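Local coordinates for Lmo0325 protein (Listeria monocytogenes EGD-e, PDB 4RYK) that probably binds DNA as an Rgg-like transcriptional regulator, pairing a helix-turn-helix region with a helical C-terminal domain of the TPR clan, at residues P63-F68 and S75-D80; R116-H121 and K147-Y152; E162-F167 and C204-N209; E213-I216 and Y222-L225. All coordinates share one frame; numbering follows the deposited sequence.

Contact 1: residues P63-F68 and S75-D80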
loop_
_atom_site.group_PDB
_atom_site.type_symbol
_atom_site.label_atom_id
_atom_site.label_comp_id
_atom_site.label_asym_id
_atom_site.label_seq_id
_atom_site.Cartn_x
_atom_site.Cartn_y
_atom_site.Cartn_z
ATOM N N PRO A 63 11.316 5.947 6.881
ATOM C CA PRO A 63 11.484 4.559 6.389
ATOM C C PRO A 63 12.055 4.564 4.987
ATOM O O PRO A 63 11.801 5.476 4.192
ATOM C CB PRO A 63 10.042 4.001 6.370
ATOM C CG PRO A 63 9.318 4.793 7.449
ATOM C CD PRO A 63 9.953 6.184 7.428
ATOM N N LEU A 64 12.813 3.541 4.692
ATOM C CA LEU A 64 13.423 3.328 3.382
ATOM C C LEU A 64 12.480 3.586 2.212
ATOM O O LEU A 64 12.825 4.292 1.289
ATOM C CB LEU A 64 13.985 1.887 3.338
ATOM C CG LEU A 64 14.792 1.475 2.103
ATOM C CD1 LEU A 64 16.010 2.343 1.890
ATOM C CD2 LEU A 64 15.226 0.001 2.196
ATOM N N ASP A 65 11.280 3.031 2.236
ATOM C CA ASP A 65 10.417 3.181 1.084
ATOM C C ASP A 65 9.990 4.659 0.913
ATOM O O ASP A 65 9.775 5.102 -0.206
ATOM C CB ASP A 65 9.159 2.341 1.277
ATOM C CG ASP A 65 8.303 2.270 0.020
ATOM O OD1 ASP A 65 8.767 1.589 -0.939
ATOM O OD2 ASP A 65 7.171 2.840 -0.011
ATOM N N GLU A 66 9.783 5.376 2.021
ATOM C CA GLU A 66 9.373 6.808 1.951
ATOM C C GLU A 66 10.553 7.574 1.412
ATOM O O GLU A 66 10.407 8.489 0.582
ATOM C CB GLU A 66 8.966 7.340 3.333
ATOM C CG GLU A 66 8.504 8.791 3.272
ATOM C CD GLU A 66 8.218 9.428 4.615
ATOM O OE1 GLU A 66 8.266 8.764 5.683
ATOM O OE2 GLU A 66 7.903 10.628 4.564
ATOM N N PHE A 67 11.755 7.202 1.855
ATOM C CA PHE A 67 12.921 7.893 1.360
ATOM C C PHE A 67 12.954 7.786 -0.167
ATOM O O PHE A 67 13.200 8.797 -0.852
ATOM C CB PHE A 67 14.220 7.347 1.983
ATOM C CG PHE A 67 15.469 7.908 1.351
ATOM C CD1 PHE A 67 16.032 7.300 0.237
ATOM C CD2 PHE A 67 16.061 9.058 1.859
ATOM C CE1 PHE A 67 17.146 7.829 -0.386
ATOM C CE2 PHE A 67 17.185 9.599 1.226
ATOM C CZ PHE A 67 17.724 8.969 0.123
ATOM N N PHE A 68 12.709 6.565 -0.704
ATOM C CA PHE A 68 12.795 6.417 -2.131
ATOM C C PHE A 68 11.680 7.106 -2.868
ATOM O O PHE A 68 11.875 7.576 -3.989
ATOM C CB PHE A 68 12.942 4.940 -2.609
ATOM C CG PHE A 68 14.352 4.515 -2.640
ATOM C CD1 PHE A 68 15.138 4.774 -3.745
ATOM C CD2 PHE A 68 14.943 3.989 -1.514
ATOM C CE1 PHE A 68 16.489 4.439 -3.769
ATOM C CE2 PHE A 68 16.299 3.682 -1.511
ATOM C CZ PHE A 68 17.066 3.907 -2.644
ATOM N N SER A 75 7.240 10.424 -7.073
ATOM C CA SER A 75 6.466 9.818 -8.147
ATOM C C SER A 75 6.268 8.316 -7.907
ATOM O O SER A 75 5.228 7.904 -7.403
ATOM C CB SER A 75 7.108 10.100 -9.509
ATOM O OG SER A 75 8.088 9.125 -9.822
ATOM N N SER A 76 7.233 7.480 -8.257
ATOM C CA SER A 76 6.991 6.049 -8.124
ATOM C C SER A 76 7.512 5.500 -6.782
ATOM O O SER A 76 8.334 6.135 -6.080
ATOM C CB SER A 76 7.500 5.239 -9.341
ATOM O OG SER A 76 8.891 5.383 -9.542
ATOM N N THR A 77 6.944 4.340 -6.437
ATOM C CA THR A 77 7.426 3.470 -5.367
ATOM C C THR A 77 8.231 2.265 -5.930
ATOM O O THR A 77 8.591 1.376 -5.170
ATOM C CB THR A 77 6.276 2.965 -4.445
ATOM O OG1 THR A 77 5.403 2.061 -5.166
ATOM C CG2 THR A 77 5.479 4.145 -3.879
ATOM N N GLU A 78 8.500 2.232 -7.238
ATOM C CA GLU A 78 9.497 1.313 -7.831
ATOM C C GLU A 78 10.465 2.033 -8.822
ATOM O O GLU A 78 10.080 2.908 -9.621
ATOM C CB GLU A 78 8.829 0.100 -8.533
ATOM C CG GLU A 78 8.084 -0.899 -7.631
ATOM C CD GLU A 78 6.634 -0.485 -7.338
ATOM O OE1 GLU A 78 5.882 -0.372 -8.352
ATOM O OE2 GLU A 78 6.250 -0.272 -6.125
ATOM N N ASP A 79 11.730 1.640 -8.704
ATOM C CA ASP A 79 12.812 1.913 -9.666
ATOM C C ASP A 79 12.432 1.479 -11.093
ATOM O O ASP A 79 12.413 2.268 -12.032
ATOM C CB ASP A 79 14.050 1.104 -9.182
ATOM C CG ASP A 79 15.386 1.552 -9.796
ATOM O OD1 ASP A 79 15.513 2.676 -10.390
ATOM O OD2 ASP A 79 16.329 0.730 -9.634
ATOM N N ASP A 80 12.103 0.197 -11.200
ATOM C CA ASP A 80 11.853 -0.480 -12.469
ATOM C C ASP A 80 10.371 -0.318 -12.745
ATOM O O ASP A 80 9.539 -0.787 -12.013
ATOM C CB ASP A 80 12.298 -1.939 -12.304
ATOM C CG ASP A 80 11.879 -2.850 -13.453
ATOM O OD1 ASP A 80 11.190 -2.438 -14.396
ATOM O OD2 ASP A 80 12.253 -4.026 -13.373
#
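D65 and T77 meet loosely beside helix 64-71, which begins within the helix-turn-helix region; the loop 75-80, leading to helix 82-91, passes beside that helix at T77. The D65 carboxylate stands 4.2 Å from T77 O through OD1 and 4.4 Å from T77 CG2 through OD2, a loose approach with no bond between them. Next to it the backbone of F68 passes that of S76, F68 O lying 4.4 Å from S76 O. The grip on D65 comes from elsewhere, from R198 by a salt bridge and from Y196 of the second subunit by a hydrogen bond at OD2; that same tyrosine packs on T77. The F68 side chain meets L64 of the second subunit, and L64 meets its F68, which places this turn at the dimer interface. Two short bonds brace the loop, one to a backbone carbonyl and one between side chains. S76 OG gives its proton to E78 O at 2.7 Å, from 35° outside the carbonyl plane. The E78 side chain folds back over the chain, where T77 OG1 donates to E78 OE2 at 2.7 Å, reaching it from above the carboxylate plane, 47° out of it.

Contact 2: residues R116-H121 and K147-Y152; sequences RKAILH and KIIHDY
I149 reaches from helix 143-153 onto A118 and I119 of helix 113-132. From CB its longer branch leaves beside the backbone N (chi1 -67°), and this sends CG1 across to A118 CB at 4.1 Å. One atom on, CD1 ends against I119 CG1 at 4.0 Å, the two isoleucine side chains crossing at about a right angle. The other branch, CG2, packs on I166 of helix 161-170, a residue that I119 touches as well. Next to I149, the short branch of I148 meets the same alanine methyl, CG2 lying 3.9 Å from A118 CB. A118 is therefore a small methyl shared by two isoleucines, and its CA is only 6.8 Å from that of I148. The segment axes approach to 9.2 Å and run roughly antiparallel, at 143°, an arrangement consistent with the TPR-like helical stacking of the Rgg C-terminal domain. F173 and F174 cover I149 further, and F86 of helix 82-91 covers I119. The interface itself is wholly aliphatic, which implies that branch shape and burial, rather than polar pairing, set how these two helices fit.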
loop_
_atom_site.group_PDB
_atom_site.type_symbol
_atom_site.label_atom_id
_atom_site.label_comp_id
_atom_site.label_asym_id
_atom_site.label_seq_id
_atom_site.Cartn_x
_atom_site.Cartn_y
_atom_site.Cartn_z
ATOM N N ARG A 116 10.049 -10.928 -20.092
ATOM C CA ARG A 116 9.329 -9.658 -20.231
ATOM C C ARG A 116 9.177 -9.297 -21.672
ATOM O O ARG A 116 8.102 -8.843 -22.098
ATOM C CB ARG A 116 10.029 -8.560 -19.454
ATOM C CG ARG A 116 9.823 -8.728 -17.960
ATOM C CD ARG A 116 10.504 -7.620 -17.182
ATOM N NE ARG A 116 10.260 -7.639 -15.730
ATOM C CZ ARG A 116 10.617 -6.628 -14.943
ATOM N NH1 ARG A 116 11.217 -5.563 -15.469
ATOM N NH2 ARG A 116 10.411 -6.676 -13.636
ATOM N N LYS A 117 10.223 -9.509 -22.447
ATOM C CA LYS A 117 10.127 -9.263 -23.905
ATOM C C LYS A 117 9.114 -10.154 -24.567
ATOM O O LYS A 117 8.365 -9.703 -25.426
ATOM C CB LYS A 117 11.463 -9.436 -24.580
ATOM C CG LYS A 117 12.420 -8.337 -24.172
ATOM C CD LYS A 117 13.680 -8.320 -25.014
ATOM C CE LYS A 117 14.650 -9.410 -24.640
ATOM N NZ LYS A 117 16.036 -8.850 -24.696
ATOM N N ALA A 118 9.055 -11.413 -24.140
ATOM C CA ALA A 118 8.075 -12.332 -24.731
ATOM C C ALA A 118 6.664 -11.847 -24.427
ATOM O O ALA A 118 5.762 -11.900 -25.257
ATOM C CB ALA A 118 8.305 -13.759 -24.234
ATOM N N ILE A 119 6.461 -11.321 -23.230
ATOM C CA ILE A 119 5.127 -10.835 -22.867
ATOM C C ILE A 119 4.705 -9.685 -23.772
ATOM O O ILE A 119 3.597 -9.651 -24.327
ATOM C CB ILE A 119 5.067 -10.470 -21.363
ATOM C CG1 ILE A 119 4.910 -11.770 -20.552
ATOM C CG2 ILE A 119 3.892 -9.562 -21.045
ATOM C CD1 ILE A 119 5.288 -11.594 -19.121
ATOM N N LEU A 120 5.611 -8.758 -23.946
ATOM C CA LEU A 120 5.365 -7.643 -24.789
ATOM C C LEU A 120 5.106 -8.072 -26.241
ATOM O O LEU A 120 4.195 -7.571 -26.882
ATOM C CB LEU A 120 6.575 -6.726 -24.734
ATOM C CG LEU A 120 6.624 -5.602 -23.713
ATOM C CD1 LEU A 120 8.007 -4.980 -23.744
ATOM C CD2 LEU A 120 5.604 -4.525 -24.026
ATOM N N HIS A 121 5.953 -8.951 -26.781
ATOM C CA HIS A 121 5.751 -9.419 -28.134
ATOM C C HIS A 121 4.391 -10.021 -28.283
ATOM O O HIS A 121 3.701 -9.708 -29.241
ATOM C CB HIS A 121 6.750 -10.494 -28.503
ATOM C CG HIS A 121 8.022 -9.956 -29.056
ATOM N ND1 HIS A 121 9.217 -10.015 -28.368
ATOM C CD2 HIS A 121 8.291 -9.367 -30.244
ATOM C CE1 HIS A 121 10.176 -9.487 -29.108
ATOM N NE2 HIS A 121 9.639 -9.089 -30.249
ATOM N N LYS A 147 6.236 -20.528 -25.260
ATOM C CA LYS A 147 7.228 -21.441 -24.748
ATOM C C LYS A 147 8.216 -20.754 -23.801
ATOM O O LYS A 147 8.599 -21.305 -22.764
ATOM C CB LYS A 147 7.979 -22.074 -25.904
ATOM C CG LYS A 147 9.049 -23.056 -25.466
ATOM C CD LYS A 147 9.593 -23.791 -26.684
ATOM C CE LYS A 147 11.031 -24.251 -26.468
ATOM N NZ LYS A 147 11.075 -25.203 -25.337
ATOM N N ILE A 148 8.668 -19.569 -24.166
ATOM C CA ILE A 148 9.599 -18.850 -23.298
ATOM C C ILE A 148 8.975 -18.590 -21.918
ATOM O O ILE A 148 9.608 -18.736 -20.895
ATOM C CB ILE A 148 10.050 -17.541 -23.952
ATOM C CG1 ILE A 148 11.120 -17.836 -24.997
ATOM C CG2 ILE A 148 10.621 -16.566 -22.920
ATOM C CD1 ILE A 148 11.359 -16.669 -25.946
ATOM N N ILE A 149 7.724 -18.205 -21.909
ATOM C CA ILE A 149 7.049 -17.863 -20.674
ATOM C C ILE A 149 6.813 -19.137 -19.861
ATOM O O ILE A 149 7.118 -19.203 -18.687
ATOM C CB ILE A 149 5.711 -17.166 -20.978
ATOM C CG1 ILE A 149 5.989 -15.816 -21.623
ATOM C CG2 ILE A 149 4.879 -17.026 -19.695
ATOM C CD1 ILE A 149 4.811 -15.287 -22.423
ATOM N N HIS A 150 6.292 -20.163 -20.520
ATOM C CA HIS A 150 6.118 -21.462 -19.877
ATOM C C HIS A 150 7.405 -21.953 -19.234
ATOM O O HIS A 150 7.401 -22.410 -18.077
ATOM C CB HIS A 150 5.635 -22.528 -20.869
ATOM C CG HIS A 150 5.692 -23.902 -20.304
ATOM N ND1 HIS A 150 6.835 -24.680 -20.357
ATOM C CD2 HIS A 150 4.789 -24.602 -19.584
ATOM C CE1 HIS A 150 6.614 -25.821 -19.722
ATOM N NE2 HIS A 150 5.377 -25.806 -19.255
ATOM N N ASP A 151 8.485 -21.881 -19.995
ATOM C CA ASP A 151 9.745 -22.479 -19.555
ATOM C C ASP A 151 10.419 -21.676 -18.450
ATOM O O ASP A 151 11.208 -22.231 -17.696
ATOM C CB ASP A 151 10.740 -22.602 -20.695
ATOM C CG ASP A 151 10.360 -23.682 -21.707
ATOM O OD1 ASP A 151 9.413 -24.436 -21.455
ATOM O OD2 ASP A 151 11.012 -23.743 -22.755
ATOM N N TYR A 152 10.167 -20.380 -18.386
ATOM C CA TYR A 152 10.647 -19.588 -17.259
ATOM C C TYR A 152 10.001 -20.043 -15.932
ATOM O O TYR A 152 10.666 -20.226 -14.931
ATOM C CB TYR A 152 10.324 -18.095 -17.477
ATOM C CG TYR A 152 10.676 -17.260 -16.260
ATOM C CD1 TYR A 152 12.008 -16.972 -15.961
ATOM C CD2 TYR A 152 9.705 -16.806 -15.388
ATOM C CE1 TYR A 152 12.371 -16.264 -14.824
ATOM C CE2 TYR A 152 10.040 -16.044 -14.263
ATOM C CZ TYR A 152 11.374 -15.763 -13.980
ATOM O OH TYR A 152 11.762 -15.050 -12.831
#

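Contact 3: residues E162-F167 and C204-N209; sequences EEVRIF and CHLFAN
L206 sends one methyl, CD2, into the angle between V164 and F167, two residues that lie three positions apart and so nearly one turn apart on helix 161-170. The three side chains are turned differently against one another. L206 and V164 cross obliquely, and the V164 branch that does the touching is CG1, 4.0 Å from L206 CD2; with chi1 at 179° this methyl extends opposite the backbone N while CG2 stays beside it. F167 and L206 cross at about a right angle. The leucine methyl does not lie on the aromatic face but comes to the edge, close to the plane of the ring, with F167 CD2 4.1 Å from L206 CD2. The first bond of F167 heads neither toward nor away from helix 197-216; CG anti to the backbone N (chi1 180°) then brings the ring nearer to L206. The backbones stay well apart, V164 and L206 being 8.2 Å between their CA atoms, and the leucine branch spans the interval. Helix 176-193 shares the same site: M186 packs on L206, F182 on F167 and S189 on V164. W159 meets the F167 ring edge to face. The contact thus joins two helices of the Rgg C-terminal domain that are not consecutive, with the intervening helix sharing the junction. All its touching groups are hydrocarbon and buried, so what holds them is dispersion and the exclusion of water, and the single methyl of L206 makes every close approach between the two segments.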
loop_
_atom_site.group_PDB
_atom_site.type_symbol
_atom_site.label_atom_id
_atom_site.label_comp_id
_atom_site.label_asym_id
_atom_site.label_seq_id
_atom_site.Cartn_x
_atom_site.Cartn_y
_atom_site.Cartn_z
ATOM N N GLU A 162 7.097 -11.005 -9.113
ATOM C CA GLU A 162 7.357 -11.019 -10.552
ATOM C C GLU A 162 6.648 -12.205 -11.241
ATOM O O GLU A 162 6.037 -12.053 -12.281
ATOM C CB GLU A 162 8.874 -11.063 -10.797
ATOM C CG GLU A 162 9.276 -11.190 -12.267
ATOM C CD GLU A 162 9.070 -9.888 -13.017
ATOM O OE1 GLU A 162 8.821 -8.831 -12.376
ATOM O OE2 GLU A 162 9.195 -9.879 -14.234
ATOM N N GLU A 163 6.722 -13.394 -10.660
ATOM C CA GLU A 163 6.116 -14.559 -11.294
ATOM C C GLU A 163 4.621 -14.514 -11.182
ATOM O O GLU A 163 3.918 -14.963 -12.084
ATOM C CB GLU A 163 6.665 -15.856 -10.697
ATOM C CG GLU A 163 8.099 -16.165 -11.121
ATOM C CD GLU A 163 9.136 -15.303 -10.378
ATOM O OE1 GLU A 163 8.995 -15.080 -9.157
ATOM O OE2 GLU A 163 10.100 -14.823 -11.000
ATOM N N VAL A 164 4.115 -13.934 -10.102
ATOM C CA VAL A 164 2.675 -13.715 -9.941
ATOM C C VAL A 164 2.169 -12.837 -11.087
ATOM O O VAL A 164 1.154 -13.122 -11.713
ATOM C CB VAL A 164 2.309 -13.044 -8.583
ATOM C CG1 VAL A 164 0.848 -12.838 -8.507
ATOM C CG2 VAL A 164 2.699 -13.935 -7.426
ATOM N N ARG A 165 2.906 -11.785 -11.408
ATOM C CA ARG A 165 2.518 -10.929 -12.546
ATOM C C ARG A 165 2.667 -11.650 -13.875
ATOM O O ARG A 165 1.835 -11.522 -14.744
ATOM C CB ARG A 165 3.405 -9.707 -12.554
ATOM C CG ARG A 165 3.096 -8.779 -11.413
ATOM C CD ARG A 165 4.293 -7.895 -11.221
ATOM N NE ARG A 165 3.863 -6.865 -10.359
ATOM C CZ ARG A 165 4.459 -6.416 -9.288
ATOM N NH1 ARG A 165 5.702 -6.814 -8.856
ATOM N NH2 ARG A 165 3.772 -5.457 -8.682
ATOM N N ILE A 166 3.735 -12.422 -14.031
ATOM C CA ILE A 166 3.923 -13.146 -15.271
ATOM C C ILE A 166 2.760 -14.127 -15.482
ATOM O O ILE A 166 2.132 -14.160 -16.551
ATOM C CB ILE A 166 5.276 -13.861 -15.290
ATOM C CG1 ILE A 166 6.409 -12.852 -15.491
ATOM C CG2 ILE A 166 5.290 -14.887 -16.420
ATOM C CD1 ILE A 166 7.772 -13.377 -15.108
ATOM N N PHE A 167 2.450 -14.886 -14.427
ATOM C CA PHE A 167 1.422 -15.900 -14.451
ATOM C C PHE A 167 0.139 -15.261 -14.842
ATOM O O PHE A 167 -0.613 -15.804 -15.672
ATOM C CB PHE A 167 1.216 -16.505 -13.080
ATOM C CG PHE A 167 0.179 -17.546 -13.032
ATOM C CD1 PHE A 167 0.261 -18.648 -13.868
ATOM C CD2 PHE A 167 -0.822 -17.493 -12.107
ATOM C CE1 PHE A 167 -0.672 -19.667 -13.790
ATOM C CE2 PHE A 167 -1.752 -18.507 -12.019
ATOM C CZ PHE A 167 -1.691 -19.576 -12.867
ATOM N N CYS A 204 -5.402 -10.156 -4.901
ATOM C CA CYS A 204 -6.829 -9.926 -5.066
ATOM C C CYS A 204 -7.225 -9.784 -6.507
ATOM O O CYS A 204 -8.159 -10.424 -6.971
ATOM C CB CYS A 204 -7.307 -8.690 -4.324
ATOM S SG CYS A 204 -7.385 -8.887 -2.515
ATOM N N HIS A 205 -6.491 -8.949 -7.211
ATOM C CA HIS A 205 -6.695 -8.741 -8.613
ATOM C C HIS A 205 -6.585 -10.051 -9.418
ATOM O O HIS A 205 -7.387 -10.326 -10.297
ATOM C CB HIS A 205 -5.645 -7.760 -9.081
ATOM C CG HIS A 205 -5.685 -7.507 -10.537
ATOM N ND1 HIS A 205 -6.622 -6.691 -11.121
ATOM C CD2 HIS A 205 -4.920 -7.987 -11.546
ATOM C CE1 HIS A 205 -6.428 -6.661 -12.428
ATOM N NE2 HIS A 205 -5.401 -7.443 -12.714
ATOM N N LEU A 206 -5.556 -10.830 -9.150
ATOM C CA LEU A 206 -5.377 -12.072 -9.882
ATOM C C LEU A 206 -6.535 -13.022 -9.553
ATOM O O LEU A 206 -7.103 -13.642 -10.447
ATOM C CB LEU A 206 -4.079 -12.724 -9.463
ATOM C CG LEU A 206 -3.889 -14.163 -9.984
ATOM C CD1 LEU A 206 -3.992 -14.169 -11.503
ATOM C CD2 LEU A 206 -2.566 -14.738 -9.560
ATOM N N PHE A 207 -6.893 -13.160 -8.283
ATOM C CA PHE A 207 -7.943 -14.094 -7.900
ATOM C C PHE A 207 -9.286 -13.671 -8.487
ATOM O O PHE A 207 -10.111 -14.527 -8.843
ATOM C CB PHE A 207 -8.110 -14.199 -6.392
ATOM C CG PHE A 207 -6.991 -14.913 -5.665
ATOM C CD1 PHE A 207 -6.447 -16.079 -6.147
ATOM C CD2 PHE A 207 -6.527 -14.421 -4.469
ATOM C CE1 PHE A 207 -5.458 -16.736 -5.456
ATOM C CE2 PHE A 207 -5.540 -15.064 -3.774
ATOM C CZ PHE A 207 -4.992 -16.236 -4.284
ATOM N N ALA A 208 -9.532 -12.360 -8.538
ATOM C CA ALA A 208 -10.741 -11.833 -9.206
ATOM C C ALA A 208 -10.787 -12.239 -10.666
ATOM O O ALA A 208 -11.806 -12.734 -11.135
ATOM C CB ALA A 208 -10.771 -10.337 -9.135
ATOM N N ASN A 209 -9.667 -12.047 -11.365
ATOM C CA ASN A 209 -9.569 -12.437 -12.785
ATOM C C ASN A 209 -9.809 -13.896 -13.045
ATOM O O ASN A 209 -10.506 -14.256 -13.998
ATOM C CB ASN A 209 -8.233 -12.044 -13.401
ATOM C CG ASN A 209 -8.130 -10.553 -13.662
ATOM O OD1 ASN A 209 -9.094 -9.812 -13.567
ATOM N ND2 ASN A 209 -6.950 -10.115 -14.008
#

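Contact 4: residues E213-I216 and Y222-L225; sequences ELII and YANL
The flat group that L214 meets in Y222 is the peptide unit and not the phenol ring. L214 CD1 lies over one face of that unit, 3.8 Å from Y222 O and 3.9 Å from Y222 C. The aromatic ring leads away from helix 197-216: E176 and I180 of helix 176-193 touch the tyrosine instead, and a bound PEG, probably from the crystallisation liquor, lies about 4 Å from its side chain. What the tyrosine offers L214 from its side chain is CB, 4.0 Å from L214 CD1, with the other leucine methyl slightly farther off. The second touching patch is built round the methyl of A223. L214 CB stands 3.9 Å from A223 CB, and I215 CG1 comes to the same methyl, also at 3.9 Å from A223 CB. L214 thus works at both ends, its root on the alanine and its tip on the tyrosine backbone, because chi1 of -70° carries CG beside its own backbone N. With only a methyl at A223, the CA atoms of L214 and A223 are 5.3 Å apart. The contact packs the two arms of a helical hairpin, the end of helix 197-216 against the start of helix 220-235, and helix 243-259 packs over it, Y252 and I256 on I215 and I256 on A223 as well.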
loop_
_atom_site.group_PDB
_atom_site.type_symbol
_atom_site.label_atom_id
_atom_site.label_comp_id
_atom_site.label_asym_id
_atom_site.label_seq_id
_atom_site.Cartn_x
_atom_site.Cartn_y
_atom_site.Cartn_z
ATOM N N GLU A 213 -12.961 -15.734 -14.973
ATOM C CA GLU A 213 -12.739 -16.629 -16.132
ATOM C C GLU A 213 -13.309 -18.018 -15.897
ATOM O O GLU A 213 -13.804 -18.665 -16.824
ATOM C CB GLU A 213 -11.256 -16.703 -16.499
ATOM C CG GLU A 213 -11.018 -17.158 -17.937
ATOM C CD GLU A 213 -11.586 -16.158 -18.929
ATOM O OE1 GLU A 213 -11.066 -15.016 -18.990
ATOM O OE2 GLU A 213 -12.583 -16.494 -19.598
ATOM N N LEU A 214 -13.262 -18.480 -14.653
ATOM C CA LEU A 214 -13.789 -19.792 -14.337
ATOM C C LEU A 214 -15.290 -19.795 -14.410
ATOM O O LEU A 214 -15.903 -20.784 -14.869
ATOM C CB LEU A 214 -13.362 -20.259 -12.965
ATOM C CG LEU A 214 -11.888 -20.579 -12.960
ATOM C CD1 LEU A 214 -11.398 -20.625 -11.523
ATOM C CD2 LEU A 214 -11.588 -21.857 -13.748
ATOM N N ILE A 215 -15.895 -18.707 -13.967
ATOM C CA ILE A 215 -17.353 -18.632 -14.044
ATOM C C ILE A 215 -17.774 -18.741 -15.509
ATOM O O ILE A 215 -18.513 -19.651 -15.872
ATOM C CB ILE A 215 -17.916 -17.370 -13.379
ATOM C CG1 ILE A 215 -17.772 -17.468 -11.852
ATOM C CG2 ILE A 215 -19.387 -17.177 -13.729
ATOM C CD1 ILE A 215 -18.027 -16.160 -11.141
ATOM N N ILE A 216 -17.236 -17.854 -16.340
ATOM C CA ILE A 216 -17.487 -17.846 -17.783
ATOM C C ILE A 216 -17.319 -19.198 -18.423
ATOM O O ILE A 216 -18.075 -19.538 -19.312
ATOM C CB ILE A 216 -16.583 -16.820 -18.498
ATOM C CG1 ILE A 216 -17.170 -15.415 -18.294
ATOM C CG2 ILE A 216 -16.444 -17.129 -19.988
ATOM C CD1 ILE A 216 -16.201 -14.285 -18.552
ATOM N N TYR A 222 -14.227 -24.950 -9.179
ATOM C CA TYR A 222 -12.998 -24.190 -9.159
ATOM C C TYR A 222 -13.257 -22.707 -8.863
ATOM O O TYR A 222 -12.484 -22.082 -8.155
ATOM C CB TYR A 222 -12.274 -24.358 -10.489
ATOM C CG TYR A 222 -11.634 -25.721 -10.726
ATOM C CD1 TYR A 222 -11.592 -26.705 -9.735
ATOM C CD2 TYR A 222 -11.021 -25.995 -11.943
ATOM C CE1 TYR A 222 -10.987 -27.928 -9.977
ATOM C CE2 TYR A 222 -10.411 -27.206 -12.191
ATOM C CZ TYR A 222 -10.389 -28.171 -11.206
ATOM O OH TYR A 222 -9.768 -29.393 -11.469
ATOM N N ALA A 223 -14.331 -22.166 -9.425
ATOM C CA ALA A 223 -14.675 -20.779 -9.215
ATOM C C ALA A 223 -14.907 -20.551 -7.739
ATOM O O ALA A 223 -14.444 -19.572 -7.199
ATOM C CB ALA A 223 -15.908 -20.382 -10.003
ATOM N N ASN A 224 -15.595 -21.469 -7.091
ATOM C CA ASN A 224 -15.793 -21.407 -5.649
ATOM C C ASN A 224 -14.489 -21.452 -4.916
ATOM O O ASN A 224 -14.293 -20.708 -3.966
ATOM C CB ASN A 224 -16.717 -22.537 -5.153
ATOM C CG ASN A 224 -18.189 -22.148 -5.247
ATOM O OD1 ASN A 224 -18.587 -21.151 -4.674
ATOM N ND2 ASN A 224 -18.976 -22.881 -6.015
ATOM N N LEU A 225 -13.567 -22.286 -5.365
ATOM C CA LEU A 225 -12.280 -22.338 -4.662
ATOM C C LEU A 225 -11.548 -21.028 -4.734
ATOM O O LEU A 225 -11.030 -20.520 -3.724
ATOM C CB LEU A 225 -11.393 -23.459 -5.209
ATOM C CG LEU A 225 -11.972 -24.840 -4.890
ATOM C CD1 LEU A 225 -11.206 -25.945 -5.592
ATOM C CD2 LEU A 225 -12.062 -25.088 -3.385
#

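Overall arrangement
Contacts 2 and 3 are buried and purely apolar, whereas contacts 1 and 4 are partly buried. Contact 1 is the loosest and the most polar, set between helix 64-71 and the loop before helix 82-91, across the chain's centre from contact 4. Contact 4 is apolar too, but sets a leucine methyl over a peptide unit, with Y222 partly exposed. Contacts 1 to 3 all touch the second subunit; contact 4 does not. Polar bonds link contacts 1 to 3: R116 of contact 2 bridges D80 and E162, while Y152 and E163 probably form a hydrogen bond. Contacts 3 and 4 share helix 197-216, touched at its middle by helix 161-170, two helices earlier, and at its end by the next, 220-235.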